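Local coordinates for protein glutathione S-transferase 1 (Ascaris suum, PDB 4Q5F) that conjugates reduced glutathione to a wide range of hydrophobic electrophiles, of foreign or internal origin, and can also act as a glutathione peroxidase, at residues E49-P52 / A53-P56; D22-G25 / L26-A30; D109-A112 / E113-P116. All coordinates share one frame; numbering follows the deposited sequence.

Contact 1 of 3, residues E49-P52 / A53-P56. With GSH (glutathione), chain E.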
loop_
_atom_site.group_PDB
_atom_site.type_symbol
_atom_site.label_atom_id
_atom_site.label_comp_id
_atom_site.label_asym_id
_atom_site.label_seq_id
_atom_site.Cartn_x
_atom_site.Cartn_y
_atom_site.Cartn_z
ATOM N N GLU B 49 -16.885 -9.007 21.245
ATOM C CA GLU B 49 -17.285 -8.385 22.499
ATOM C C GLU B 49 -16.382 -7.215 22.906
ATOM O O GLU B 49 -16.856 -6.209 23.434
ATOM C CB GLU B 49 -17.265 -9.454 23.595
ATOM C CG GLU B 49 -17.750 -8.997 24.956
ATOM C CD GLU B 49 -17.569 -10.064 26.018
ATOM O OE1 GLU B 49 -16.453 -10.617 26.119
ATOM O OE2 GLU B 49 -18.542 -10.356 26.745
ATOM N N ASP B 50 -15.084 -7.351 22.652
ATOM C CA ASP B 50 -14.100 -6.389 23.142
ATOM C C ASP B 50 -13.718 -5.334 22.108
ATOM O O ASP B 50 -12.975 -4.402 22.420
ATOM C CB ASP B 50 -12.835 -7.119 23.603
ATOM C CG ASP B 50 -13.070 -7.982 24.827
ATOM O OD1 ASP B 50 -13.874 -7.581 25.697
ATOM O OD2 ASP B 50 -12.447 -9.059 24.921
ATOM N N TRP B 51 -14.216 -5.472 20.883
ATOM C CA TRP B 51 -13.842 -4.549 19.813
ATOM C C TRP B 51 -14.361 -3.119 20.018
ATOM O O TRP B 51 -13.627 -2.161 19.771
ATOM C CB TRP B 51 -14.281 -5.082 18.443
ATOM C CG TRP B 51 -13.995 -4.125 17.323
ATOM C CD1 TRP B 51 -14.858 -3.720 16.348
ATOM C CD2 TRP B 51 -12.761 -3.440 17.075
ATOM N NE1 TRP B 51 -14.237 -2.831 15.504
ATOM C CE2 TRP B 51 -12.949 -2.641 15.930
ATOM C CE3 TRP B 51 -11.515 -3.426 17.709
ATOM C CZ2 TRP B 51 -11.937 -1.840 15.404
ATOM C CZ3 TRP B 51 -10.512 -2.629 17.188
ATOM C CH2 TRP B 51 -10.728 -1.847 16.046
ATOM N N PRO B 52 -15.621 -2.964 20.460
ATOM C CA PRO B 52 -16.155 -1.610 20.665
ATOM C C PRO B 52 -15.343 -0.754 21.642
ATOM O O PRO B 52 -15.227 0.454 21.434
ATOM C CB PRO B 52 -17.553 -1.872 21.227
ATOM C CG PRO B 52 -17.933 -3.188 20.665
ATOM C CD PRO B 52 -16.665 -3.989 20.636
ATOM N N ALA B 53 -14.793 -1.368 22.683
ATOM C CA ALA B 53 -14.018 -0.631 23.677
ATOM C C ALA B 53 -12.643 -0.264 23.131
ATOM O O ALA B 53 -12.131 0.825 23.388
ATOM C CB ALA B 53 -13.874 -1.447 24.949
ATOM N N LEU B 54 -12.050 -1.182 22.375
ATOM C CA LEU B 54 -10.700 -0.997 21.858
ATOM C C LEU B 54 -10.659 -0.008 20.695
ATOM O O LEU B 54 -9.738 0.803 20.599
ATOM C CB LEU B 54 -10.122 -2.339 21.411
ATOM C CG LEU B 54 -8.714 -2.309 20.810
ATOM C CD1 LEU B 54 -7.717 -1.696 21.781
ATOM C CD2 LEU B 54 -8.282 -3.712 20.414
ATOM N N LYS B 55 -11.662 -0.086 19.825
ATOM C CA LYS B 55 -11.701 0.690 18.581
ATOM C C LYS B 55 -11.281 2.158 18.725
ATOM O O LYS B 55 -10.400 2.619 18.002
ATOM C CB LYS B 55 -13.093 0.594 17.946
ATOM C CG LYS B 55 -13.250 1.364 16.640
ATOM C CD LYS B 55 -14.582 1.045 15.975
ATOM C CE LYS B 55 -14.829 1.903 14.742
ATOM N NZ LYS B 55 -13.930 1.556 13.606
ATOM N N PRO B 56 -11.901 2.899 19.657
ATOM C CA PRO B 56 -11.531 4.314 19.781
ATOM C C PRO B 56 -10.113 4.540 20.311
ATOM O O PRO B 56 -9.582 5.640 20.163
ATOM C CB PRO B 56 -12.565 4.863 20.770
ATOM C CG PRO B 56 -13.027 3.680 21.535
ATOM C CD PRO B 56 -12.993 2.535 20.578
HETATM N N1 GSH E . -5.669 -0.550 5.520
HETATM C CA1 GSH E . -5.855 -1.288 6.717
HETATM C C1 GSH E . -4.747 -2.307 6.858
HETATM O O11 GSH E . -4.369 -2.680 7.999
HETATM O O12 GSH E . -4.198 -2.787 5.833
HETATM C CB1 GSH E . -7.200 -1.995 6.673
HETATM C CG1 GSH E . -7.514 -2.603 8.047
HETATM C CD1 GSH E . -8.976 -3.063 8.136
HETATM O OE1 GSH E . -9.755 -2.777 7.252
HETATM N N2 GSH E . -9.409 -3.834 9.278
HETATM C CA2 GSH E . -10.760 -4.286 9.421
HETATM C C2 GSH E . -11.337 -3.731 10.714
HETATM O O2 GSH E . -10.588 -3.361 11.604
HETATM C CB2 GSH E . -10.802 -5.788 9.502
HETATM S SG2 GSH E . -10.106 -6.492 8.042
HETATM N N3 GSH E . -12.771 -3.661 10.890
HETATM C CA3 GSH E . -13.336 -3.141 12.108
HETATM C C3 GSH E . -13.637 -1.653 11.948
HETATM O O31 GSH E . -13.190 -1.025 10.955
HETATM O O32 GSH E . -14.333 -1.060 12.812
#
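One carboxylate oxygen of glutathione, O32 at the glycyl end, is gripped by two side chains one helical turn apart, Trp51 and Lys55. The amine NZ of Lys55 donates to O32 of GSH at 2.8 Å, while the indole NE1 of Trp51 donates to the same O32 at 3.2 Å, with an N-H...O angle of 147°. The oxygen meets the indole in plane, at the ring's edge, as a donor fixed in the ring plane requires. The lysine takes the other approach to the same ring. With CG anti to the backbone N (chi1 -180°), its chain runs out across the six-membered ring: CB lies over one face, 3.8 Å from the centroid, a CH-pi contact, and CG of Lys55 stands 3.7 Å from CZ2 of Trp51. Only at the last torsion does the chain bend, carrying NZ to the ligand and to Gly61 O.

The backbone sets this pairing. Lys55 N donates to Trp51 O at 2.9 Å, an i to i+4 bond of the short helix 51-54, preceded by a weaker one from Leu54 N to Asp50 O. Leu54 meets the indole at about a right angle, its CG 4.1 Å from CZ3 of Trp51, and both side chains rest on Leu46 of the neighbouring strand 42-46. Phe21 adds an edge-to-face ring contact with the indole. A cation and a neutral N-H thus converge on one oxygen, an arrangement that probably favours the ionised glycyl carboxylate and fixes that end of the tripeptide in its pocket.

Contact 2 of 3, residues D22-G25 / L26-A30. With GSH (glutathione), chain E.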
loop_
_atom_site.group_PDB
_atom_site.type_symbol
_atom_site.label_atom_id
_atom_site.label_comp_id
_atom_site.label_asym_id
_atom_site.label_seq_id
_atom_site.Cartn_x
_atom_site.Cartn_y
_atom_site.Cartn_z
ATOM N N ASP B 22 -10.575 -13.011 15.196
ATOM C CA ASP B 22 -10.389 -14.460 15.175
ATOM C C ASP B 22 -9.979 -14.960 13.798
ATOM O O ASP B 22 -9.185 -15.893 13.672
ATOM C CB ASP B 22 -11.683 -15.158 15.599
ATOM C CG ASP B 22 -12.033 -14.905 17.051
ATOM O OD1 ASP B 22 -11.107 -14.839 17.887
ATOM O OD2 ASP B 22 -13.237 -14.773 17.355
ATOM N N ILE B 23 -10.532 -14.330 12.768
ATOM C CA ILE B 23 -10.291 -14.728 11.387
ATOM C C ILE B 23 -8.830 -14.571 10.974
ATOM O O ILE B 23 -8.036 -13.943 11.674
ATOM C CB ILE B 23 -11.153 -13.896 10.424
ATOM C CG1 ILE B 23 -11.029 -12.407 10.756
ATOM C CG2 ILE B 23 -12.604 -14.331 10.512
ATOM C CD1 ILE B 23 -11.372 -11.490 9.609
ATOM N N ARG B 24 -8.488 -15.148 9.828
ATOM C CA ARG B 24 -7.157 -15.001 9.259
ATOM C C ARG B 24 -7.004 -13.588 8.698
ATOM O O ARG B 24 -6.263 -12.771 9.249
ATOM C CB ARG B 24 -6.926 -16.061 8.179
ATOM C CG ARG B 24 -7.084 -17.480 8.703
ATOM C CD ARG B 24 -6.667 -18.534 7.692
ATOM N NE ARG B 24 -7.350 -18.392 6.409
ATOM C CZ ARG B 24 -8.625 -18.705 6.197
ATOM N NH1 ARG B 24 -9.376 -19.168 7.188
ATOM N NH2 ARG B 24 -9.155 -18.545 4.993
ATOM N N GLY B 25 -7.719 -13.308 7.610
ATOM C CA GLY B 25 -7.788 -11.971 7.041
ATOM C C GLY B 25 -6.453 -11.266 6.887
ATOM O O GLY B 25 -5.481 -11.852 6.410
ATOM N N LEU B 26 -6.408 -10.003 7.301
ATOM C CA LEU B 26 -5.191 -9.201 7.211
ATOM C C LEU B 26 -4.185 -9.584 8.291
ATOM O O LEU B 26 -2.978 -9.429 8.110
ATOM C CB LEU B 26 -5.525 -7.712 7.341
ATOM C CG LEU B 26 -6.384 -7.085 6.243
ATOM C CD1 LEU B 26 -6.742 -5.656 6.618
ATOM C CD2 LEU B 26 -5.669 -7.123 4.901
ATOM N N GLY B 27 -4.686 -10.079 9.418
ATOM C CA GLY B 27 -3.835 -10.426 10.540
ATOM C C GLY B 27 -2.938 -11.616 10.254
ATOM O O GLY B 27 -1.811 -11.686 10.744
ATOM N N GLU B 28 -3.441 -12.551 9.453
ATOM C CA GLU B 28 -2.740 -13.803 9.175
ATOM C C GLU B 28 -1.361 -13.575 8.570
ATOM O O GLU B 28 -0.441 -14.364 8.786
ATOM C CB GLU B 28 -3.570 -14.671 8.228
ATOM C CG GLU B 28 -3.053 -16.094 8.064
ATOM C CD GLU B 28 -3.078 -16.881 9.363
ATOM O OE1 GLU B 28 -3.884 -16.538 10.255
ATOM O OE2 GLU B 28 -2.291 -17.841 9.492
ATOM N N GLY B 29 -1.232 -12.504 7.795
ATOM C CA GLY B 29 0.035 -12.160 7.179
ATOM C C GLY B 29 1.140 -12.054 8.211
ATOM O O GLY B 29 2.198 -12.663 8.064
ATOM N N ALA B 30 0.883 -11.290 9.268
ATOM C CA ALA B 30 1.841 -11.129 10.356
ATOM C C ALA B 30 2.138 -12.463 11.037
ATOM O O ALA B 30 3.296 -12.791 11.291
ATOM C CB ALA B 30 1.318 -10.126 11.369
HETATM N N1 GSH E . -5.669 -0.550 5.520
HETATM C CA1 GSH E . -5.855 -1.288 6.717
HETATM C C1 GSH E . -4.747 -2.307 6.858
HETATM O O11 GSH E . -4.369 -2.680 7.999
HETATM O O12 GSH E . -4.198 -2.787 5.833
HETATM C CB1 GSH E . -7.200 -1.995 6.673
HETATM C CG1 GSH E . -7.514 -2.603 8.047
HETATM C CD1 GSH E . -8.976 -3.063 8.136
HETATM O OE1 GSH E . -9.755 -2.777 7.252
HETATM N N2 GSH E . -9.409 -3.834 9.278
HETATM C CA2 GSH E . -10.760 -4.286 9.421
HETATM C C2 GSH E . -11.337 -3.731 10.714
HETATM O O2 GSH E . -10.588 -3.361 11.604
HETATM C CB2 GSH E . -10.802 -5.788 9.502
HETATM S SG2 GSH E . -10.106 -6.492 8.042
HETATM N N3 GSH E . -12.771 -3.661 10.890
HETATM C CA3 GSH E . -13.336 -3.141 12.108
HETATM C C3 GSH E . -13.637 -1.653 11.948
HETATM O O31 GSH E . -13.190 -1.025 10.955
HETATM O O32 GSH E . -14.333 -1.060 12.812
HETATM O O HOH W 1 -2.941 -11.730 5.710
#
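The turn that leads from strand 16-21 into helix 27-37 of the thioredoxin-like domain is closed by Arg24 and Glu28, which meet through backbone and side chain alike. Glu28 N donates to Arg24 O at 2.8 Å, with an N-H...O angle of 142°; the donor stands well above the carbonyl plane. Beside this bond the two CB atoms of Arg24 and Glu28 lie 3.6 Å apart. Because Glu28 turns CG anti to its backbone N and then bends at chi2 (63°), its carboxylate folds back alongside the arginine stem, and OE1 of Glu28 comes within 3.7 Å of CG of Arg24. The charged ends nevertheless part company. Arg24 NE and Glu28 OE1 are 5.5 Å apart, and each group is held elsewhere: the guanidinium by Thr216 O and Ser178 OG, the carboxylate by Trp209 NE1 and by salt bridges to Arg213 and Arg31.

Helix 27-37 is the connection of the beta-alpha-beta crossover between parallel strands 16-21 and 42-46, and the bend at its entrance passes through Gly25, whose positive phi (47°) suits a residue without a side chain. A water bridges this bend to the first helical turn. It is hydrogen-bonded to Gly25 O at 2.6 Å and weakly to Gly29 N, with Leu26 O as a weak, competing partner. Leu26 marks the ligand side. Its CD1 packs 3.5 Å from CG1 of GSH, against the gamma-glutamyl arm, and its backbone N-H donates to the hydroxyl of Tyr20, a residue of the glutathione pocket.

Contact 3 of 3, residues D109-A112 / E113-P116. With GSH (glutathione), chain C.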
loop_
_atom_site.group_PDB
_atom_site.type_symbol
_atom_site.label_atom_id
_atom_site.label_comp_id
_atom_site.label_asym_id
_atom_site.label_seq_id
_atom_site.Cartn_x
_atom_site.Cartn_y
_atom_site.Cartn_z
ATOM N N ASP B 109 -3.304 -4.133 -5.318
ATOM C CA ASP B 109 -4.208 -3.604 -6.338
ATOM C C ASP B 109 -5.216 -4.670 -6.750
ATOM O O ASP B 109 -6.404 -4.395 -6.899
ATOM C CB ASP B 109 -3.436 -3.139 -7.576
ATOM C CG ASP B 109 -2.706 -1.826 -7.361
ATOM O OD1 ASP B 109 -2.998 -1.129 -6.366
ATOM O OD2 ASP B 109 -1.847 -1.486 -8.201
ATOM N N PHE B 110 -4.723 -5.889 -6.942
ATOM C CA PHE B 110 -5.569 -7.024 -7.283
ATOM C C PHE B 110 -6.625 -7.243 -6.202
ATOM O O PHE B 110 -7.812 -7.376 -6.497
ATOM C CB PHE B 110 -4.708 -8.280 -7.437
ATOM C CG PHE B 110 -5.474 -9.508 -7.849
ATOM C CD1 PHE B 110 -6.655 -9.411 -8.566
ATOM C CD2 PHE B 110 -5.006 -10.767 -7.514
ATOM C CE1 PHE B 110 -7.349 -10.545 -8.941
ATOM C CE2 PHE B 110 -5.696 -11.901 -7.885
ATOM C CZ PHE B 110 -6.869 -11.789 -8.599
ATOM N N MET B 111 -6.183 -7.276 -4.950
ATOM C CA MET B 111 -7.081 -7.467 -3.815
ATOM C C MET B 111 -8.122 -6.356 -3.728
ATOM O O MET B 111 -9.247 -6.586 -3.287
ATOM C CB MET B 111 -6.284 -7.516 -2.509
ATOM C CG MET B 111 -5.480 -8.794 -2.301
ATOM S SD MET B 111 -6.516 -10.260 -2.121
ATOM C CE MET B 111 -6.429 -10.945 -3.773
ATOM N N ALA B 112 -7.742 -5.151 -4.143
ATOM C CA ALA B 112 -8.640 -4.003 -4.079
ATOM C C ALA B 112 -9.861 -4.201 -4.979
ATOM O O ALA B 112 -10.897 -3.567 -4.784
ATOM C CB ALA B 112 -7.900 -2.729 -4.459
ATOM N N GLU B 113 -9.731 -5.087 -5.962
ATOM C CA GLU B 113 -10.831 -5.395 -6.868
ATOM C C GLU B 113 -11.757 -6.419 -6.222
ATOM O O GLU B 113 -12.978 -6.286 -6.274
ATOM C CB GLU B 113 -10.302 -5.968 -8.188
ATOM C CG GLU B 113 -9.115 -5.225 -8.803
ATOM C CD GLU B 113 -9.516 -4.284 -9.921
ATOM O OE1 GLU B 113 -10.618 -3.700 -9.847
ATOM O OE2 GLU B 113 -8.725 -4.133 -10.880
ATOM N N LEU B 114 -11.160 -7.435 -5.605
ATOM C CA LEU B 114 -11.900 -8.590 -5.104
ATOM C C LEU B 114 -12.589 -8.352 -3.763
ATOM O O LEU B 114 -13.774 -8.649 -3.608
ATOM C CB LEU B 114 -10.956 -9.785 -4.960
ATOM C CG LEU B 114 -10.315 -10.342 -6.231
ATOM C CD1 LEU B 114 -9.407 -11.505 -5.870
ATOM C CD2 LEU B 114 -11.369 -10.777 -7.235
ATOM N N ARG B 115 -11.840 -7.829 -2.797
ATOM C CA ARG B 115 -12.303 -7.756 -1.411
ATOM C C ARG B 115 -13.657 -7.061 -1.215
ATOM O O ARG B 115 -14.470 -7.524 -0.419
ATOM C CB ARG B 115 -11.227 -7.118 -0.523
ATOM C CG ARG B 115 -10.142 -8.108 -0.104
ATOM C CD ARG B 115 -8.911 -7.437 0.490
ATOM N NE ARG B 115 -7.793 -8.377 0.574
ATOM C CZ ARG B 115 -6.555 -8.052 0.932
ATOM N NH1 ARG B 115 -6.251 -6.800 1.245
ATOM N NH2 ARG B 115 -5.613 -8.986 0.973
ATOM N N PRO B 116 -13.909 -5.957 -1.938
ATOM C CA PRO B 116 -15.212 -5.289 -1.806
ATOM C C PRO B 116 -16.401 -6.172 -2.194
ATOM O O PRO B 116 -17.538 -5.841 -1.856
ATOM C CB PRO B 116 -15.100 -4.110 -2.779
ATOM C CG PRO B 116 -13.647 -3.854 -2.907
ATOM C CD PRO B 116 -12.983 -5.192 -2.790
HETATM N N1 GSH C . -0.769 0.814 -8.024
HETATM C CA1 GSH C . -0.104 1.554 -9.035
HETATM C C1 GSH C . 0.888 2.496 -8.393
HETATM O O11 GSH C . 1.937 2.821 -9.005
HETATM O O12 GSH C . 0.666 2.957 -7.246
HETATM C CB1 GSH C . -1.132 2.336 -9.834
HETATM C CG1 GSH C . -0.473 2.935 -11.082
HETATM C CD1 GSH C . -1.539 3.484 -12.041
HETATM O OE1 GSH C . -2.715 3.332 -11.794
HETATM N N2 GSH C . -1.122 4.175 -13.234
HETATM C CA2 GSH C . -2.068 4.698 -14.171
HETATM C C2 GSH C . -1.704 4.161 -15.547
HETATM O O2 GSH C . -0.589 3.697 -15.734
HETATM C CB2 GSH C . -2.007 6.201 -14.196
HETATM S SG2 GSH C . -2.296 6.846 -12.578
HETATM N N3 GSH C . -2.660 4.204 -16.632
HETATM C CA3 GSH C . -2.303 3.686 -17.929
HETATM C C3 GSH C . -2.573 2.181 -17.984
HETATM O O31 GSH C . -2.784 1.536 -16.923
HETATM O O32 GSH C . -2.584 1.589 -19.092
#
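Two flat groups, the Phe110 ring and the Arg115 guanidinium, are each covered on one face by a neighbour along the helix. Over the phenyl face sits the methyl CD1 of Leu114, 4.1 Å from the centroid and 27° off the ring normal, a CH-pi contact displaced toward the CE1-CZ bond. The ring of His144, from helix 129-155, also meets Phe110, at a small angle between planes. The guanidinium has Met111 CG above it, displaced toward the rim, with CG of Met111 only 3.3 Å from NH2 of Arg115. Met111 lies across the group rather than beside it: the sulfur SD is 3.5 Å from both NE and NH2 of Arg115. Extended from CG to NE, the arginine chain reaches back along the helix and lays its flat end against the methionine. The bends of Met111 at chi2 and chi3 send CE the other way, to 3.7 Å from CD1 of Leu114, so this one leucine methyl touches both Phe110 and Met111.

These residues form the C-terminal end of helix 94-114 in the all-helical domain of the transferase, where the chain passes into a 3-10 turn at 115-116. Arg115 N still bonds to Met111 O in a nearly straight 2.9 Å link (172°), whereas Phe110 O takes Glu113 N at 3.0 Å and Leu114 N only weakly. Trp179 of helix 167-182 packs on Met111, Leu114 and Arg115. The side chain of Asp109 leaves the helix away from residues 113-116, and its OD2 accepts a hydrogen bond at 2.5 Å from N1, the gamma-glutamyl amino group of a GSH bound mainly by the second subunit; Gln75 of that subunit donates weakly to the same oxygen.

In the fold
From the N terminus the chain reaches contact 2 first, then contact 1, then contact 3. Each is local, between residues a few places apart in one continuous stretch, so none closes a long loop, and the three lie in series without nesting or crossing. Contacts 1 and 2 belong to the thioredoxin-like domain and touch different parts of one glutathione, its glycyl carboxylate and its gamma-glutamyl arm. Contact 3 lies in the helical domain but touches contact 2, where Leu26 CD2 packs 3.7 Å from Arg115 NH1, joining the two domains beside the pocket. Its Asp109 serves a different glutathione, in the second subunit; reciprocally, Asp109 of the second subunit binds the molecule held by contact 1, so each glutathione site draws on both subunits.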